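Long-range contacts in ATP-dependent DNA helicase PIF1 (Candida albicans, PDB 7OTJ), which probably couples ATP hydrolysis to 5'-3' unwinding of DNA, including G-quadruplexes and forked RNA-DNA hybrids, in maintaining nuclear and mitochondrial genome stability: residues Thr24-Gly28 and Tyr477-Arg482; Met467-Asn473 and Lys498-His502. All coordinates share one frame; numbering follows the deposited sequence.

Interaction 1 of 2, residues Thr24-Gly28 and Tyr477-Arg482; sequences TGSAG and YVALSR. With ALF (tetrafluoroaluminate ion), chain F; ADP (adenosine-5'-diphosphate), chain E.
Y477 meets A27 where the Walker A P-loop leaving strand 21-25 faces helix 475-481 across the nucleotide cleft of this helicase. With CG anti to the backbone N (chi1 176°), the tyrosine extends its phenol toward the loop, and its OH accepts the A27 amide: N to OH is 2.9 Å, with an N-H...O angle of 162°. The same ring runs obliquely past the methyl of A27, Y477 CZ lying 3.8 Å from A27 CB, so one residue is gripped by both a polar and an apolar contact. One turn further, S481 brings its CB to 3.5 Å from A27 CB, while its OG stands over the centre of the Y477 ring. R482 starts away from the P-loop, but bends at chi2 and chi3 return its guanidinium to the cleft. There R482 NE donates to V478 O, near the guanidinium plane, at 2.8 Å, and NH2 donates to S481 OG, two bonds that fix its rotation. The two outer nitrogens are then presented to tetrafluoroaluminate, an analogue of the transferred phosphate, as expected of an arginine finger; R191, K31 and Q147 also bind this ion. The aluminium lies between ADP O3B and a water on opposite sides, an in-line geometry. Facing it from the P-loop, G28 N donates to ADP O3B at 2.8 Å, whereas R482 NH1 reaches F4 at 2.6 Å and NH2 reaches F2 at 2.8 Å.

Interaction 2 of 2, residues Met467-Asn473 and Lys498-His502; sequences MKKIFEN and KVASH. With nucleotides of chain C.
K498 lays its aliphatic chain across the type I turn formed by M467 to I470 and ends on the turn's carbonyls. K498 CG is anti to the carbonyl carbon (chi1 -58°) and the chain bends once more at chi2 before running straight, which carries CD and CE past M467 O and brings its NZ to 3.1 Å from K468 O. That donor approaches from above the carbonyl plane, 38° out of it; a second, weak bond joins K498 NZ to I470 O at 3.5 Å. The M467 side chain runs alongside the lysine but points the other way, and its bend at chi3 brings CE to 3.8 Å from K498 CB. I470 meets the lysine at an oblique angle, with CG2 3.7 Å from K498 CB. At the far end, N473 turns its amide to 500-502: OD1 comes to 3.3 Å from A500 CB, and ND2 to 3.7 Å from H502 CB, the amide and imidazole planes being nearly perpendicular (87°). H502 is the N-cap of helix 503-511, its ND1 accepting the K504 amide. On the DNA side, F471 has its ring face over the sugar of DT1 of chain C, while its CZ lies 3.2 Å from O4' of DT2 of chain C. Two loops that follow strands of a parallel sheet thus pack side by side, one of them carrying an aromatic DNA contact, an arrangement fitting the second RecA-like domain of an SF1 helicase.

The segments alternate along the chain: 24-28, 467-473, 477-482, then 498-502. Interaction 1 joins the six-stranded parallel sheet, through strand 21-25, to helix 475-481; interaction 2 joins loops that follow strands 463-466 and 489-492, both in the four-stranded parallel sheet. Loop 467-473 leads into helix 475-481, and the two contacts, with centres about 14 Å apart, touch where L480 CD1 lies 4.2 Å from M467 SD. A second link runs from helix 503-511, which starts just after 498-502, to strand 21-25, where Y509 hydrogen-bonds T24. The nucleotide site and the F471 DNA contact are therefore connected by one short helix, a plausible path for coupling ATP hydrolysis to DNA movement.

Interaction 1 of 2, residues Thr24-Gly28 and Tyr477-Arg482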
# COMPACT_ATOMS: atom_id res chain seq x y z
N THR A 24 -2.25 -17.60 4.04
CA THR A 24 -1.59 -16.74 5.00
C THR A 24 -0.17 -17.21 5.32
O THR A 24 0.32 -18.18 4.72
CB THR A 24 -2.43 -16.67 6.28
OG1 THR A 24 -2.02 -15.54 7.07
CG2 THR A 24 -2.31 -17.95 7.09
N GLY A 25 0.48 -16.55 6.26
CA GLY A 25 1.84 -16.84 6.64
C GLY A 25 2.51 -15.60 7.18
O GLY A 25 2.06 -14.48 6.95
N SER A 26 3.62 -15.81 7.88
CA SER A 26 4.31 -14.71 8.54
C SER A 26 4.83 -13.70 7.51
O SER A 26 4.78 -13.92 6.30
CB SER A 26 5.50 -15.22 9.37
OG SER A 26 5.10 -16.05 10.46
N ALA A 27 5.31 -12.57 8.02
CA ALA A 27 5.88 -11.55 7.16
C ALA A 27 7.02 -12.11 6.32
O ALA A 27 7.90 -12.81 6.83
CB ALA A 27 6.38 -10.38 8.00
N GLY A 28 7.01 -11.81 5.02
CA GLY A 28 8.10 -12.21 4.16
C GLY A 28 8.08 -13.66 3.71
O GLY A 28 9.12 -14.18 3.27
N TYR A 477 5.41 -5.42 14.94
CA TYR A 477 5.76 -6.58 14.12
C TYR A 477 5.94 -6.20 12.65
O TYR A 477 6.91 -6.61 12.01
CB TYR A 477 4.72 -7.68 14.27
CG TYR A 477 5.00 -8.85 13.36
CD1 TYR A 477 6.19 -9.56 13.48
CD2 TYR A 477 4.11 -9.23 12.37
CE1 TYR A 477 6.47 -10.62 12.65
CE2 TYR A 477 4.38 -10.29 11.53
CZ TYR A 477 5.56 -10.98 11.67
OH TYR A 477 5.83 -12.04 10.84
N VAL A 478 4.97 -5.47 12.08
CA VAL A 478 5.08 -5.02 10.70
C VAL A 478 6.35 -4.18 10.51
O VAL A 478 7.12 -4.41 9.57
CB VAL A 478 3.82 -4.23 10.27
CG1 VAL A 478 4.02 -3.60 8.91
CG2 VAL A 478 2.62 -5.15 10.24
N ALA A 479 6.58 -3.23 11.41
CA ALA A 479 7.73 -2.34 11.28
C ALA A 479 9.03 -3.12 11.29
O ALA A 479 9.86 -3.00 10.38
CB ALA A 479 7.73 -1.30 12.40
N LEU A 480 9.24 -3.94 12.32
CA LEU A 480 10.50 -4.65 12.43
C LEU A 480 10.67 -5.72 11.36
O LEU A 480 11.81 -6.04 11.01
CB LEU A 480 10.62 -5.26 13.83
CG LEU A 480 10.53 -4.23 14.96
CD1 LEU A 480 10.61 -4.86 16.35
CD2 LEU A 480 11.60 -3.15 14.79
N SER A 481 9.58 -6.23 10.78
CA SER A 481 9.69 -7.31 9.80
C SER A 481 9.89 -6.80 8.38
O SER A 481 10.01 -7.62 7.46
CB SER A 481 8.45 -8.20 9.86
OG SER A 481 7.26 -7.44 9.75
N ARG A 482 9.93 -5.48 8.17
CA ARG A 482 10.27 -4.94 6.86
C ARG A 482 11.73 -5.18 6.50
O ARG A 482 12.07 -5.19 5.32
CB ARG A 482 9.99 -3.44 6.81
CG ARG A 482 8.56 -3.03 7.12
CD ARG A 482 7.57 -3.74 6.24
NE ARG A 482 7.06 -4.96 6.84
CZ ARG A 482 6.46 -5.93 6.16
NH1 ARG A 482 6.31 -5.86 4.84
NH2 ARG A 482 6.01 -7.00 6.81
AL ALF F . 4.43 -8.99 4.03
F1 ALF F . 3.10 -8.75 2.87
F2 ALF F . 5.77 -9.21 5.18
F3 ALF F . 3.48 -10.30 4.78
F4 ALF F . 5.42 -7.72 3.25
PB ADP E . 5.03 -11.45 1.93
O1B ADP E . 4.50 -12.73 2.55
O2B ADP E . 4.11 -10.80 0.91
O3B ADP E . 5.64 -10.49 2.92
PA ADP E . 6.89 -11.09 -0.20
O1A ADP E . 6.20 -11.62 -1.43
O2A ADP E . 6.94 -9.61 0.06
O3A ADP E . 6.32 -11.90 1.07
O5' ADP E . 8.41 -11.62 -0.19
C5' ADP E . 9.40 -10.93 0.56
C4' ADP E . 10.76 -11.24 -0.04
O4' ADP E . 10.92 -12.65 -0.16
C3' ADP E . 10.86 -10.65 -1.44
O3' ADP E . 12.01 -9.81 -1.50
C2' ADP E . 11.05 -11.83 -2.37
O2' ADP E . 12.07 -11.56 -3.34
C1' ADP E . 11.45 -12.97 -1.45
N9 ADP E . 10.85 -14.24 -1.91
C8 ADP E . 9.54 -14.52 -1.95
N7 ADP E . 9.32 -15.78 -2.42
C5 ADP E . 10.52 -16.32 -2.68
C6 ADP E . 11.02 -17.62 -3.19
N6 ADP E . 10.16 -18.61 -3.53
N1 ADP E . 12.36 -17.78 -3.31
C2 ADP E . 13.22 -16.80 -2.98
N3 ADP E . 12.84 -15.60 -2.51
C4 ADP E . 11.53 -15.31 -2.34
O HOH W 1 3.09 -7.36 5.24

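Interaction 2 of 2, residues Met467-Asn473 and Lys498-His502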
# COMPACT_ATOMS: atom_id res chain seq x y z
N MET A 467 10.16 3.29 17.23
CA MET A 467 8.96 2.73 17.84
C MET A 467 8.30 3.68 18.83
O MET A 467 7.43 3.24 19.59
CB MET A 467 9.31 1.41 18.53
CG MET A 467 9.87 0.40 17.55
SD MET A 467 10.33 -1.15 18.31
CE MET A 467 8.84 -1.56 19.20
N LYS A 468 8.63 4.97 18.77
CA LYS A 468 8.27 5.91 19.84
C LYS A 468 6.76 6.01 20.01
O LYS A 468 6.24 5.91 21.13
CB LYS A 468 8.87 7.28 19.54
CG LYS A 468 8.86 8.27 20.72
CD LYS A 468 10.16 8.16 21.53
CE LYS A 468 10.29 9.26 22.58
NZ LYS A 468 11.67 9.28 23.18
N LYS A 469 6.03 6.20 18.91
CA LYS A 469 4.60 6.46 18.98
C LYS A 469 3.74 5.26 18.58
O LYS A 469 2.58 5.43 18.22
CB LYS A 469 4.24 7.66 18.09
CG LYS A 469 4.88 8.98 18.50
CD LYS A 469 4.54 9.35 19.94
CE LYS A 469 5.31 10.58 20.41
NZ LYS A 469 5.05 10.90 21.84
N ILE A 470 4.29 4.04 18.64
CA ILE A 470 3.52 2.86 18.27
C ILE A 470 2.29 2.77 19.16
O ILE A 470 2.38 2.82 20.39
CB ILE A 470 4.37 1.58 18.36
CG1 ILE A 470 4.96 1.20 17.00
CG2 ILE A 470 3.52 0.40 18.80
CD1 ILE A 470 5.77 2.28 16.35
N PHE A 471 1.11 2.65 18.53
CA PHE A 471 -0.14 2.70 19.26
C PHE A 471 -1.07 1.53 18.95
O PHE A 471 -2.12 1.42 19.58
CB PHE A 471 -0.88 4.01 18.95
CG PHE A 471 -1.13 4.23 17.48
CD1 PHE A 471 -2.27 3.74 16.86
CD2 PHE A 471 -0.20 4.91 16.70
CE1 PHE A 471 -2.49 3.93 15.51
CE2 PHE A 471 -0.41 5.11 15.34
CZ PHE A 471 -1.55 4.61 14.75
N GLU A 472 -0.69 0.64 18.03
CA GLU A 472 -1.62 -0.33 17.47
C GLU A 472 -1.03 -1.73 17.47
O GLU A 472 0.18 -1.91 17.31
CB GLU A 472 -2.00 0.08 16.03
CG GLU A 472 -3.05 -0.79 15.36
CD GLU A 472 -4.43 -0.65 15.98
OE1 GLU A 472 -4.72 -1.38 16.96
OE2 GLU A 472 -5.21 0.19 15.50
N ASN A 473 -1.91 -2.72 17.62
CA ASN A 473 -1.51 -4.11 17.53
C ASN A 473 -0.85 -4.40 16.19
O ASN A 473 -1.27 -3.87 15.15
CB ASN A 473 -2.72 -5.04 17.70
CG ASN A 473 -3.41 -4.86 19.03
OD1 ASN A 473 -2.76 -4.69 20.06
ND2 ASN A 473 -4.74 -4.91 19.01
N LYS A 498 5.18 -1.78 23.45
CA LYS A 498 4.78 -1.43 22.09
C LYS A 498 4.39 -2.64 21.24
O LYS A 498 3.91 -2.44 20.12
CB LYS A 498 5.91 -0.67 21.38
CG LYS A 498 6.35 0.61 22.07
CD LYS A 498 5.25 1.65 22.05
CE LYS A 498 5.67 2.89 22.84
NZ LYS A 498 4.60 3.92 22.83
N VAL A 499 4.61 -3.86 21.72
CA VAL A 499 4.37 -5.08 20.94
C VAL A 499 3.13 -5.76 21.49
O VAL A 499 3.15 -6.29 22.61
CB VAL A 499 5.57 -6.04 20.97
CG1 VAL A 499 5.33 -7.19 19.99
CG2 VAL A 499 6.86 -5.31 20.66
N ALA A 500 2.05 -5.77 20.71
CA ALA A 500 0.80 -6.35 21.17
C ALA A 500 0.04 -6.93 19.98
O ALA A 500 0.22 -6.49 18.83
CB ALA A 500 -0.05 -5.31 21.90
N SER A 501 -0.80 -7.93 20.25
CA SER A 501 -1.68 -8.54 19.26
C SER A 501 -3.10 -8.57 19.78
O SER A 501 -3.34 -8.65 20.99
CB SER A 501 -1.24 -9.96 18.91
OG SER A 501 -0.13 -9.94 18.02
N HIS A 502 -4.06 -8.56 18.85
CA HIS A 502 -5.46 -8.56 19.23
C HIS A 502 -5.91 -9.94 19.68
O HIS A 502 -5.49 -10.96 19.11
CB HIS A 502 -6.34 -8.07 18.07
CG HIS A 502 -7.70 -7.60 18.50
ND1 HIS A 502 -8.63 -8.44 19.07
CD2 HIS A 502 -8.28 -6.38 18.46
CE1 HIS A 502 -9.73 -7.76 19.35
NE2 HIS A 502 -9.54 -6.50 18.99
OP3 DT C 1 -1.22 12.46 18.84
P DT C 1 -0.12 11.54 18.45
OP1 DT C 1 0.54 11.03 19.67
OP2 DT C 1 0.69 12.23 17.43
O5' DT C 1 -0.83 10.31 17.74
C5' DT C 1 -1.83 10.53 16.77
C4' DT C 1 -1.82 9.42 15.74
O4' DT C 1 -1.89 8.14 16.43
C3' DT C 1 -3.00 9.41 14.78
O3' DT C 1 -2.63 8.71 13.59
C2' DT C 1 -4.04 8.63 15.59
C1' DT C 1 -3.16 7.56 16.23
N1 DT C 1 -3.65 7.06 17.54
C2 DT C 1 -4.76 6.24 17.60
O2 DT C 1 -5.39 5.90 16.61
N3 DT C 1 -5.11 5.85 18.86
C4 DT C 1 -4.48 6.18 20.05
O4 DT C 1 -4.87 5.77 21.14
C5 DT C 1 -3.32 7.03 19.92
C7 DT C 1 -2.55 7.46 21.13
C6 DT C 1 -2.97 7.43 18.69
P DT C 2 -2.05 9.53 12.33
OP1 DT C 2 -0.68 9.97 12.65
OP2 DT C 2 -3.09 10.52 11.96
O5' DT C 2 -1.95 8.43 11.17
C5' DT C 2 -0.91 7.45 11.21
C4' DT C 2 -1.43 6.09 10.78
O4' DT C 2 -2.26 5.55 11.82
C3' DT C 2 -2.26 6.10 9.51
O3' DT C 2 -1.44 5.75 8.41
C2' DT C 2 -3.35 5.06 9.75
C1' DT C 2 -3.41 4.92 11.27
N1 DT C 2 -4.62 5.54 11.90
C2 DT C 2 -5.33 4.81 12.83
O2 DT C 2 -5.04 3.67 13.16
N3 DT C 2 -6.42 5.46 13.36
C4 DT C 2 -6.84 6.74 13.07
O4 DT C 2 -7.83 7.24 13.61
C5 DT C 2 -6.04 7.45 12.10
C7 DT C 2 -6.41 8.86 11.71
C6 DT C 2 -4.98 6.82 11.57